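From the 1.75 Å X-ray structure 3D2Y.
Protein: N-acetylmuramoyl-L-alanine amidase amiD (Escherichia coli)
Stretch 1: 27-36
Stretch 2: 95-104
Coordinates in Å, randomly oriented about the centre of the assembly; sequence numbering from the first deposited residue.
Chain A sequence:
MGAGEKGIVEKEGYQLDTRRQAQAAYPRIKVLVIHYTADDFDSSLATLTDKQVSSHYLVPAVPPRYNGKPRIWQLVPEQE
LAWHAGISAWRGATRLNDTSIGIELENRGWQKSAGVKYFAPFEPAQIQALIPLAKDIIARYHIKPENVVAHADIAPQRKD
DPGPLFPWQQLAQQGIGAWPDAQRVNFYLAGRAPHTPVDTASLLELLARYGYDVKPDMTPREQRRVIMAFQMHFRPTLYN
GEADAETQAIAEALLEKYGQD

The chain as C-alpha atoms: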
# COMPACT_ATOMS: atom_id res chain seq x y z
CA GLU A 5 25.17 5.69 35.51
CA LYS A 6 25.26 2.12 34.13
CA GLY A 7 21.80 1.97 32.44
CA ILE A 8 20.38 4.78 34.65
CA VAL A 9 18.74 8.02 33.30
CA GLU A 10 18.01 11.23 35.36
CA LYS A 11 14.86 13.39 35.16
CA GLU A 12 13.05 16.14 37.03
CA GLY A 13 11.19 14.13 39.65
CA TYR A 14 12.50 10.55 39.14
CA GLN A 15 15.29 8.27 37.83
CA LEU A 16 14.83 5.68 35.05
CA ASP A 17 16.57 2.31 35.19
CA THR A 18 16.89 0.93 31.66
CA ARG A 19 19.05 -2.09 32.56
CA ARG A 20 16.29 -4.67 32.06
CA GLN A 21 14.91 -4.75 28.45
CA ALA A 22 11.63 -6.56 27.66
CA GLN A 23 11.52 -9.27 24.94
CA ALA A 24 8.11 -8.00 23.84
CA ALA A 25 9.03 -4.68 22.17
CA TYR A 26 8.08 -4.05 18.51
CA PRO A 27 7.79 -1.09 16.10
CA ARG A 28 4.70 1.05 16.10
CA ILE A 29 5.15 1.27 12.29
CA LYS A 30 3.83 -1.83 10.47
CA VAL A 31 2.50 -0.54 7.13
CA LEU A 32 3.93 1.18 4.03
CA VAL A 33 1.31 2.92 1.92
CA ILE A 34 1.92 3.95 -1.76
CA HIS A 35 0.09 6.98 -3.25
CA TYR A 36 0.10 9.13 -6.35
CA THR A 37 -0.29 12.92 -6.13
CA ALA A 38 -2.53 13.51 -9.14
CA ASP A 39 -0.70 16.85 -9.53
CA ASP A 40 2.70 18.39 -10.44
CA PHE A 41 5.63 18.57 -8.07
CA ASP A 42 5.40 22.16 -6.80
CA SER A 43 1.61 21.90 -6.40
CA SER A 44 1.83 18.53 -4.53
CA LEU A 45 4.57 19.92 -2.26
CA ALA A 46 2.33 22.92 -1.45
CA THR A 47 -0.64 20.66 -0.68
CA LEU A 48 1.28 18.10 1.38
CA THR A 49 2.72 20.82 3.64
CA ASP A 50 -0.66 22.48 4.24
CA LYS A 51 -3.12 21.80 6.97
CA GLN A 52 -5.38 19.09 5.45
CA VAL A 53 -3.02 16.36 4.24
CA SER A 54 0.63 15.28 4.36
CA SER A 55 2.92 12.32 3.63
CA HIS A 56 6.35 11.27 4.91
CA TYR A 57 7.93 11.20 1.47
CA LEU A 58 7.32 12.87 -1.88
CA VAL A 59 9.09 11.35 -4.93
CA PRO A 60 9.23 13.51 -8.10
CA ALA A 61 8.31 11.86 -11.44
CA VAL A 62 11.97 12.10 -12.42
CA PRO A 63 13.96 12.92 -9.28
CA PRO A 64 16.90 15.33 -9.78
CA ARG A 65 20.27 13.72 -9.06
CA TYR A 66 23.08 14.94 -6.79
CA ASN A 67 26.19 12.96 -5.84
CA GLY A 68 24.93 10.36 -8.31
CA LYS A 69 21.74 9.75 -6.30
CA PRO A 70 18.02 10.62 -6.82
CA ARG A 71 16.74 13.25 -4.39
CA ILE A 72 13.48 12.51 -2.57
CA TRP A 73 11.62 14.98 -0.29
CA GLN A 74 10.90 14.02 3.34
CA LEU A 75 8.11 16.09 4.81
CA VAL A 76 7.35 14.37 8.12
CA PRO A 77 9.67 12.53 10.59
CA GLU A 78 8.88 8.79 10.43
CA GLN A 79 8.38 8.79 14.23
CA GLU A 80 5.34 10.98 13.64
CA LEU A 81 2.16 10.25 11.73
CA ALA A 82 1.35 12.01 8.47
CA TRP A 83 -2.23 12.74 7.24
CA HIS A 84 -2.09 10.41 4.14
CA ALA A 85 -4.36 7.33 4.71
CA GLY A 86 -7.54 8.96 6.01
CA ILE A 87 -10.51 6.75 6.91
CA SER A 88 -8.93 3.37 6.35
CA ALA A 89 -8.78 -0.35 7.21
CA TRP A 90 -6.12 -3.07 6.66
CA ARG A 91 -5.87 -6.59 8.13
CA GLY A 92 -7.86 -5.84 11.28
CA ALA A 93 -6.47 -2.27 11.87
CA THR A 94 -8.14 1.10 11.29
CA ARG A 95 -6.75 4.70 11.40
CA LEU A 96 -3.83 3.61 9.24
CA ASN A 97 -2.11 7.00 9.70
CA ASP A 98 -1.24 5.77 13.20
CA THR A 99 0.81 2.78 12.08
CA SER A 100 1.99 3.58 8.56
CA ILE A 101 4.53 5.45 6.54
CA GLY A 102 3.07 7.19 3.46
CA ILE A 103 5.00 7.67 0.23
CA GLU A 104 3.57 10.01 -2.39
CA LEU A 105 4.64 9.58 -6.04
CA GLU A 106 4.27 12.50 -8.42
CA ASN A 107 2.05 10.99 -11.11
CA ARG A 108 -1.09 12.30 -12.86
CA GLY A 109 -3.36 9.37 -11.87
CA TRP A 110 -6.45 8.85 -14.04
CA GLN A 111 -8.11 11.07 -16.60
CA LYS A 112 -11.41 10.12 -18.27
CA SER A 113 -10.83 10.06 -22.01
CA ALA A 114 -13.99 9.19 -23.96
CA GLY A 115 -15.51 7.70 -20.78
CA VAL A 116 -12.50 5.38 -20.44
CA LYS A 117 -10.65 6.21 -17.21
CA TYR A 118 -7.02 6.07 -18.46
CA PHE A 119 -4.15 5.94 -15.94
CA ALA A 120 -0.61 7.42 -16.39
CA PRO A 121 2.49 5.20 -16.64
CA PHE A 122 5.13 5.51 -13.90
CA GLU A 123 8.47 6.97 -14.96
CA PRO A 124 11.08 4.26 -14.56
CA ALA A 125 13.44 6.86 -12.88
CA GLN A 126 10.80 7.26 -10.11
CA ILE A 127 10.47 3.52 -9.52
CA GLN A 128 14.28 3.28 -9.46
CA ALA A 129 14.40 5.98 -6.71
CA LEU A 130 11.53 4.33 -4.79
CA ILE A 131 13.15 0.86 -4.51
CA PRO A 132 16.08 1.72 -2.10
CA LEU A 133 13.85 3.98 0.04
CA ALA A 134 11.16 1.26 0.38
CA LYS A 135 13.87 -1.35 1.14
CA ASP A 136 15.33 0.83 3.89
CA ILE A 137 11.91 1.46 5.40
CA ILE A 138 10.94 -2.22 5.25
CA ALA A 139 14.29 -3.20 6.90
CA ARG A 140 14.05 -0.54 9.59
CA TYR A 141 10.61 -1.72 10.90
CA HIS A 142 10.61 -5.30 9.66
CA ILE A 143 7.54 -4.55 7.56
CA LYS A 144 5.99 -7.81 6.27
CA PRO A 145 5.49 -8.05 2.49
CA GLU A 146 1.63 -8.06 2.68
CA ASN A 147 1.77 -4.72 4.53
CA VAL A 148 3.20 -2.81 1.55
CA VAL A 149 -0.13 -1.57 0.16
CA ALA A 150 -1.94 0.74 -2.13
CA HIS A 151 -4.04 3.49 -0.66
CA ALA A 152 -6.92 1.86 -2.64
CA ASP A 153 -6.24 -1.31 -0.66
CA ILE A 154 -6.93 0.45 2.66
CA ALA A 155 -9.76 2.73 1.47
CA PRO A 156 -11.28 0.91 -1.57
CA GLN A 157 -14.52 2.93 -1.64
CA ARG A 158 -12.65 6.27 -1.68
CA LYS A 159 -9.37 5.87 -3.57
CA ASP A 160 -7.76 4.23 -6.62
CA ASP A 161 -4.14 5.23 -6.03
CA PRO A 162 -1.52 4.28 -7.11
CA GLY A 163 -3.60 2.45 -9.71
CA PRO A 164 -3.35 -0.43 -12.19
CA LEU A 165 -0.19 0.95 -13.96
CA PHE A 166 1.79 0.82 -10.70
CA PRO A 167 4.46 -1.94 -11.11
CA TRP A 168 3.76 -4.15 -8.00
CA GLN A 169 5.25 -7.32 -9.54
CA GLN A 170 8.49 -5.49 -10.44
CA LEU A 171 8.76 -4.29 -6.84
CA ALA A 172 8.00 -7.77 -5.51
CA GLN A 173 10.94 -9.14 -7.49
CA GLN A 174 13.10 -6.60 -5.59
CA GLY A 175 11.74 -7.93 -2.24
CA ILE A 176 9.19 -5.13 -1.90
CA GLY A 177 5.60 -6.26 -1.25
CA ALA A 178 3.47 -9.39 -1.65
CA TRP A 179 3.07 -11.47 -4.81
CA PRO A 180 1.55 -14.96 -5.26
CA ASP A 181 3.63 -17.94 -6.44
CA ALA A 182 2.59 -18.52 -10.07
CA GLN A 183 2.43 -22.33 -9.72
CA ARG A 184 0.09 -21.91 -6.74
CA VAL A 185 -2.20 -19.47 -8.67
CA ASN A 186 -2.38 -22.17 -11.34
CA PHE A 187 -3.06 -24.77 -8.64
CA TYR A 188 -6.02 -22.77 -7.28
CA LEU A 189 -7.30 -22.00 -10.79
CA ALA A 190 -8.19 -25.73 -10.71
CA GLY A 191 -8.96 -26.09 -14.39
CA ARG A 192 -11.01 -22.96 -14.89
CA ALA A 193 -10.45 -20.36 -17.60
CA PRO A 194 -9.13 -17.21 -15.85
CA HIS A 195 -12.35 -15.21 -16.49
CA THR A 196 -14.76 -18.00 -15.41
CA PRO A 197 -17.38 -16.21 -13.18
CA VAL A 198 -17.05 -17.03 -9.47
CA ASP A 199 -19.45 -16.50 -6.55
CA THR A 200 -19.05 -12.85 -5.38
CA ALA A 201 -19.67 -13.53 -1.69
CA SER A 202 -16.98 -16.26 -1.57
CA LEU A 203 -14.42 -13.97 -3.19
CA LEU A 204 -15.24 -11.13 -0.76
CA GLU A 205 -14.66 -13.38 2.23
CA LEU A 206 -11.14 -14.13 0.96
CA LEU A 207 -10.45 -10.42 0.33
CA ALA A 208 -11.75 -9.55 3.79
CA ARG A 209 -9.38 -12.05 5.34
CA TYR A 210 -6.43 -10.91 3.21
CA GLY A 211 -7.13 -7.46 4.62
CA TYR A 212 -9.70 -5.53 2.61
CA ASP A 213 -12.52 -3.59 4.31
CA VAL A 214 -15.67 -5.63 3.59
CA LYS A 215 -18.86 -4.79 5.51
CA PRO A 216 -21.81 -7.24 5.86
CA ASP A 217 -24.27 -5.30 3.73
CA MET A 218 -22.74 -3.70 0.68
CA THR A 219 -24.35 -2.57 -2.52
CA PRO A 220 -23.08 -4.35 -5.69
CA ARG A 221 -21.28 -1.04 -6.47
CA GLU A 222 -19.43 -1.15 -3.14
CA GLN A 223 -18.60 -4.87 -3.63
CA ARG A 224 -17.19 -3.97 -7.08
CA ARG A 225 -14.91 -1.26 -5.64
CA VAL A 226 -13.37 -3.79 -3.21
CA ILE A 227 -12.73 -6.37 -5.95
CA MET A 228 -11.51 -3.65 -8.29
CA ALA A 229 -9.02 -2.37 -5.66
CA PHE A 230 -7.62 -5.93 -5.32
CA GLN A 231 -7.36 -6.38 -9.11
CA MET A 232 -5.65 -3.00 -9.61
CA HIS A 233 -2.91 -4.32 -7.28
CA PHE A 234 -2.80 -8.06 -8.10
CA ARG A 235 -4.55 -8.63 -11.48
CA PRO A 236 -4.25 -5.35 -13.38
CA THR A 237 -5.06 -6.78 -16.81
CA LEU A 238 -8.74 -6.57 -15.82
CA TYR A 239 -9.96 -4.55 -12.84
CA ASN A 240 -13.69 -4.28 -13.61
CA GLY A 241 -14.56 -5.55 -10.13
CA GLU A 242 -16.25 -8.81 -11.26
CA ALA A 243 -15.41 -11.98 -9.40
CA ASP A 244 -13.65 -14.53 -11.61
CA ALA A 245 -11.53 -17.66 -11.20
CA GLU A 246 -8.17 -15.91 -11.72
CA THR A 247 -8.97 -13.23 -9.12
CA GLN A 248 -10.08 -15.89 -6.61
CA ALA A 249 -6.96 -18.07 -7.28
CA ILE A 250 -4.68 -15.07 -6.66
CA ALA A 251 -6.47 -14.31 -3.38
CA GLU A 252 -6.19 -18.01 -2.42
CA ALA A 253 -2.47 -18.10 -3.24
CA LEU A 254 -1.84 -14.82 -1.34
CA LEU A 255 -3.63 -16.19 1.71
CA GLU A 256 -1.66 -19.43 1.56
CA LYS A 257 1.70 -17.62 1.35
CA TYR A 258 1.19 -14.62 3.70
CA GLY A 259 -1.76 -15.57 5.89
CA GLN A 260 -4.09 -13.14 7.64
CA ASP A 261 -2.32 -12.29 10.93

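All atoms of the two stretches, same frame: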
# COMPACT_ATOMS: atom_id res chain seq x y z
N PRO A 27 8.15 -2.38 16.69
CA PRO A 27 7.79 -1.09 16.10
C PRO A 27 6.31 -0.72 16.19
O PRO A 27 5.40 -1.59 16.11
CB PRO A 27 8.17 -1.21 14.60
CG PRO A 27 9.13 -2.35 14.51
CD PRO A 27 8.92 -3.24 15.76
N ARG A 28 6.06 0.58 16.28
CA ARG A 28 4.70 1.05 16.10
C ARG A 28 4.33 1.14 14.60
O ARG A 28 3.15 1.18 14.24
CB ARG A 28 4.51 2.39 16.77
CG ARG A 28 4.80 2.41 18.28
CD ARG A 28 4.60 3.84 18.85
NE ARG A 28 4.96 3.82 20.27
CZ ARG A 28 4.14 3.40 21.24
NH1 ARG A 28 4.61 3.42 22.48
NH2 ARG A 28 2.85 3.01 21.01
N ILE A 29 5.36 1.19 13.73
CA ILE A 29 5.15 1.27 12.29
C ILE A 29 5.10 -0.16 11.71
O ILE A 29 6.02 -0.94 11.90
CB ILE A 29 6.23 2.17 11.60
CG1 ILE A 29 6.15 3.61 12.11
CG2 ILE A 29 6.12 2.08 10.05
CD1 ILE A 29 7.45 4.43 11.99
N LYS A 30 4.03 -0.49 11.00
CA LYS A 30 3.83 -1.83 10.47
C LYS A 30 3.47 -1.81 8.98
O LYS A 30 3.51 -2.85 8.34
CB LYS A 30 2.67 -2.52 11.20
CG LYS A 30 2.88 -2.68 12.73
CD LYS A 30 1.62 -2.33 13.51
CE LYS A 30 1.78 -2.11 14.96
NZ LYS A 30 1.28 -3.36 15.61
N VAL A 31 3.11 -0.64 8.45
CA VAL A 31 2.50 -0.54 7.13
C VAL A 31 3.18 0.54 6.28
O VAL A 31 3.55 1.62 6.80
CB VAL A 31 0.93 -0.35 7.23
CG1 VAL A 31 0.29 -0.11 5.87
CG2 VAL A 31 0.25 -1.59 7.94
N LEU A 32 3.43 0.20 5.03
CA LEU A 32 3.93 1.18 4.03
C LEU A 32 2.90 1.37 2.95
O LEU A 32 2.59 0.41 2.21
CB LEU A 32 5.23 0.67 3.41
CG LEU A 32 5.95 1.59 2.43
CD1 LEU A 32 6.20 2.96 3.10
CD2 LEU A 32 7.27 0.98 1.85
N VAL A 33 2.37 2.59 2.87
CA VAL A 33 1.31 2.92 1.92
C VAL A 33 1.82 3.75 0.68
O VAL A 33 2.42 4.79 0.84
CB VAL A 33 0.15 3.73 2.58
CG1 VAL A 33 -0.95 3.99 1.56
CG2 VAL A 33 -0.44 2.97 3.78
N ILE A 34 1.53 3.26 -0.53
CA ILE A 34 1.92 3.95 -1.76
C ILE A 34 0.77 4.79 -2.33
O ILE A 34 -0.35 4.30 -2.46
CB ILE A 34 2.45 2.95 -2.84
CG1 ILE A 34 3.50 2.02 -2.23
CG2 ILE A 34 3.09 3.69 -3.98
CD1 ILE A 34 4.76 2.76 -1.67
N HIS A 35 1.08 6.04 -2.68
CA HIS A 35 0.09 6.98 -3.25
C HIS A 35 0.60 7.55 -4.55
O HIS A 35 1.83 7.55 -4.77
CB HIS A 35 -0.08 8.22 -2.31
CG HIS A 35 -0.55 7.89 -0.92
ND1 HIS A 35 -1.88 7.95 -0.56
CD2 HIS A 35 0.14 7.56 0.19
CE1 HIS A 35 -1.99 7.62 0.71
NE2 HIS A 35 -0.79 7.36 1.19
N TYR A 36 -0.30 8.08 -5.38
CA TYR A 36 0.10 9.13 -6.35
C TYR A 36 -0.51 10.49 -5.97
O TYR A 36 -1.51 10.57 -5.25
CB TYR A 36 -0.17 8.81 -7.86
CG TYR A 36 -1.60 8.44 -8.22
CD1 TYR A 36 -2.69 9.29 -7.91
CD2 TYR A 36 -1.89 7.22 -8.85
CE1 TYR A 36 -4.00 8.92 -8.20
CE2 TYR A 36 -3.22 6.86 -9.18
CZ TYR A 36 -4.26 7.70 -8.83
OH TYR A 36 -5.59 7.36 -9.12
N ARG A 95 -7.55 3.51 11.15
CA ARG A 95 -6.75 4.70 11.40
C ARG A 95 -5.30 4.42 10.99
O ARG A 95 -4.36 4.57 11.79
CB ARG A 95 -6.77 5.13 12.89
CG ARG A 95 -8.15 5.45 13.46
CD ARG A 95 -8.08 5.83 14.89
NE ARG A 95 -9.41 6.22 15.36
CZ ARG A 95 -9.67 6.90 16.47
NH1 ARG A 95 -8.70 7.26 17.30
NH2 ARG A 95 -10.93 7.21 16.76
N LEU A 96 -5.15 4.02 9.74
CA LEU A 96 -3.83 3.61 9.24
C LEU A 96 -2.71 4.65 9.32
O LEU A 96 -1.52 4.27 9.36
CB LEU A 96 -3.94 2.92 7.88
CG LEU A 96 -4.17 1.41 7.87
CD1 LEU A 96 -2.87 0.65 8.38
CD2 LEU A 96 -5.41 0.99 8.61
N ASN A 97 -3.06 5.92 9.46
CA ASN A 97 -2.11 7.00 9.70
C ASN A 97 -1.25 6.64 10.90
O ASN A 97 -0.05 6.89 10.89
CB ASN A 97 -2.82 8.29 10.02
CG ASN A 97 -3.25 9.04 8.79
OD1 ASN A 97 -2.86 8.67 7.68
ND2 ASN A 97 -4.07 10.10 8.97
N ASP A 98 -1.88 6.02 11.90
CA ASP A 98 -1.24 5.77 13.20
C ASP A 98 -0.05 4.84 13.05
O ASP A 98 0.91 4.98 13.75
CB ASP A 98 -2.22 5.12 14.20
CG ASP A 98 -3.36 6.02 14.58
OD1 ASP A 98 -3.36 7.18 14.12
OD2 ASP A 98 -4.24 5.59 15.33
N THR A 99 -0.17 3.84 12.20
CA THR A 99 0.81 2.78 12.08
C THR A 99 1.50 2.69 10.72
O THR A 99 2.14 1.67 10.44
CB THR A 99 0.17 1.39 12.45
OG1 THR A 99 -0.90 1.07 11.53
CG2 THR A 99 -0.39 1.42 13.92
N SER A 100 1.40 3.71 9.88
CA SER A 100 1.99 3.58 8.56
C SER A 100 2.93 4.70 8.23
O SER A 100 2.91 5.77 8.87
CB SER A 100 0.90 3.50 7.49
OG SER A 100 0.26 4.78 7.30
N ILE A 101 3.77 4.41 7.26
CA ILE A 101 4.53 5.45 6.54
C ILE A 101 3.88 5.64 5.17
O ILE A 101 3.46 4.68 4.57
CB ILE A 101 6.00 5.03 6.45
CG1 ILE A 101 6.62 5.26 7.82
CG2 ILE A 101 6.73 5.86 5.39
CD1 ILE A 101 8.00 4.79 7.98
N GLY A 102 3.77 6.89 4.72
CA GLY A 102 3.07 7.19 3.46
C GLY A 102 4.10 7.76 2.51
O GLY A 102 4.86 8.65 2.87
N ILE A 103 4.17 7.16 1.34
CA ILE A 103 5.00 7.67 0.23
C ILE A 103 4.11 8.15 -0.89
O ILE A 103 3.32 7.36 -1.46
CB ILE A 103 6.01 6.62 -0.27
CG1 ILE A 103 6.99 6.28 0.86
CG2 ILE A 103 6.79 7.17 -1.50
CD1 ILE A 103 7.85 5.11 0.55
N GLU A 104 4.29 9.42 -1.25
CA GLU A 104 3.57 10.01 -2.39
C GLU A 104 4.51 10.11 -3.61
O GLU A 104 5.65 10.58 -3.50
CB GLU A 104 3.06 11.40 -2.02
CG GLU A 104 1.85 11.39 -1.07
CD GLU A 104 0.57 11.65 -1.81
OE1 GLU A 104 0.60 12.44 -2.76
OE2 GLU A 104 -0.47 11.10 -1.45

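The two stretches meet as neighbouring parallel β-strands, joined by a ladder of backbone hydrogen bonds and packed through side chains on both faces of the sheet. Strand 31-36 and strand 100-104 run in the same direction with their axes inclined by 21°, and they pair in register from Val-31 with Ser-100 to His-35 with Glu-104.

In a parallel pair, alternate residues of one strand bond to residues flanking their partner on the other. Here Val-31 and Val-33 use both of their backbone polar groups in this way. Ile-101 N donates to Val-31 O (2.8 Å), Val-33 N to Ile-101 O (2.9 Å), Ile-103 N to Val-33 O (3.0 Å) and His-35 N to Ile-103 O (2.9 Å). The ladder begins less regularly, where Thr-99 O accepts two bonds: a nearly straight one from Lys-30 N (2.9 Å, 173°) and a longer, more bent one from Val-31 N (3.2 Å, 140°). Between these bonds lie CA-H...O contacts, the shortest being Ser-100 CA to Val-31 O at 3.1 Å.

One face of the sheet carries Leu-32, Ile-34, Ile-101 and Ile-103, whose branched hydrocarbon chains fill space without leaving polar groups unsatisfied. Leu-32 CD1 bridges two partners, lying 3.7 Å from Ile-101 CG2 and 3.7 Å from Ile-103 CD1. Ile-29, just before the strand, extends this apolar patch, its CG2 standing 3.9 Å from Ile-101 CD1.

The opposite face is more mixed. Val-31 CG2 rests 3.9 Å from Leu-96 CD1, so the turn preceding the second strand also contributes to the packing. Ser-100 sits beside Val-31, with Ser-100 CB 3.9 Å from Val-31 CB, while its hydroxyl is satisfied by donating from OG to Leu-96 O (2.8 Å), which ties the start of the strand back to that turn. Further along, Gly-102 presents no side chain beside the His-35 ring; a CB there would lie 3.7 Å from His-35 NE2, so the bare backbone leaves the ring edge more room. Both ring nitrogens of His-35 are hydrogen-bonded elsewhere in the structure. The end of the Glu-104 side chain comes nearer the first strand, with Glu-104 OE2 3.0 Å from His-35 CB, a close contact of a carboxylate oxygen with a carbon.

At the more open end, Thr-99 packs its CB 3.5 Å from Arg-28 O, and the aliphatic part of Lys-30 lies alongside, with Lys-30 CD 4.1 Å from Thr-99 CB. Long, flexible side chains suit this exposed margin: Arg-28 leads its charged end away from the contact.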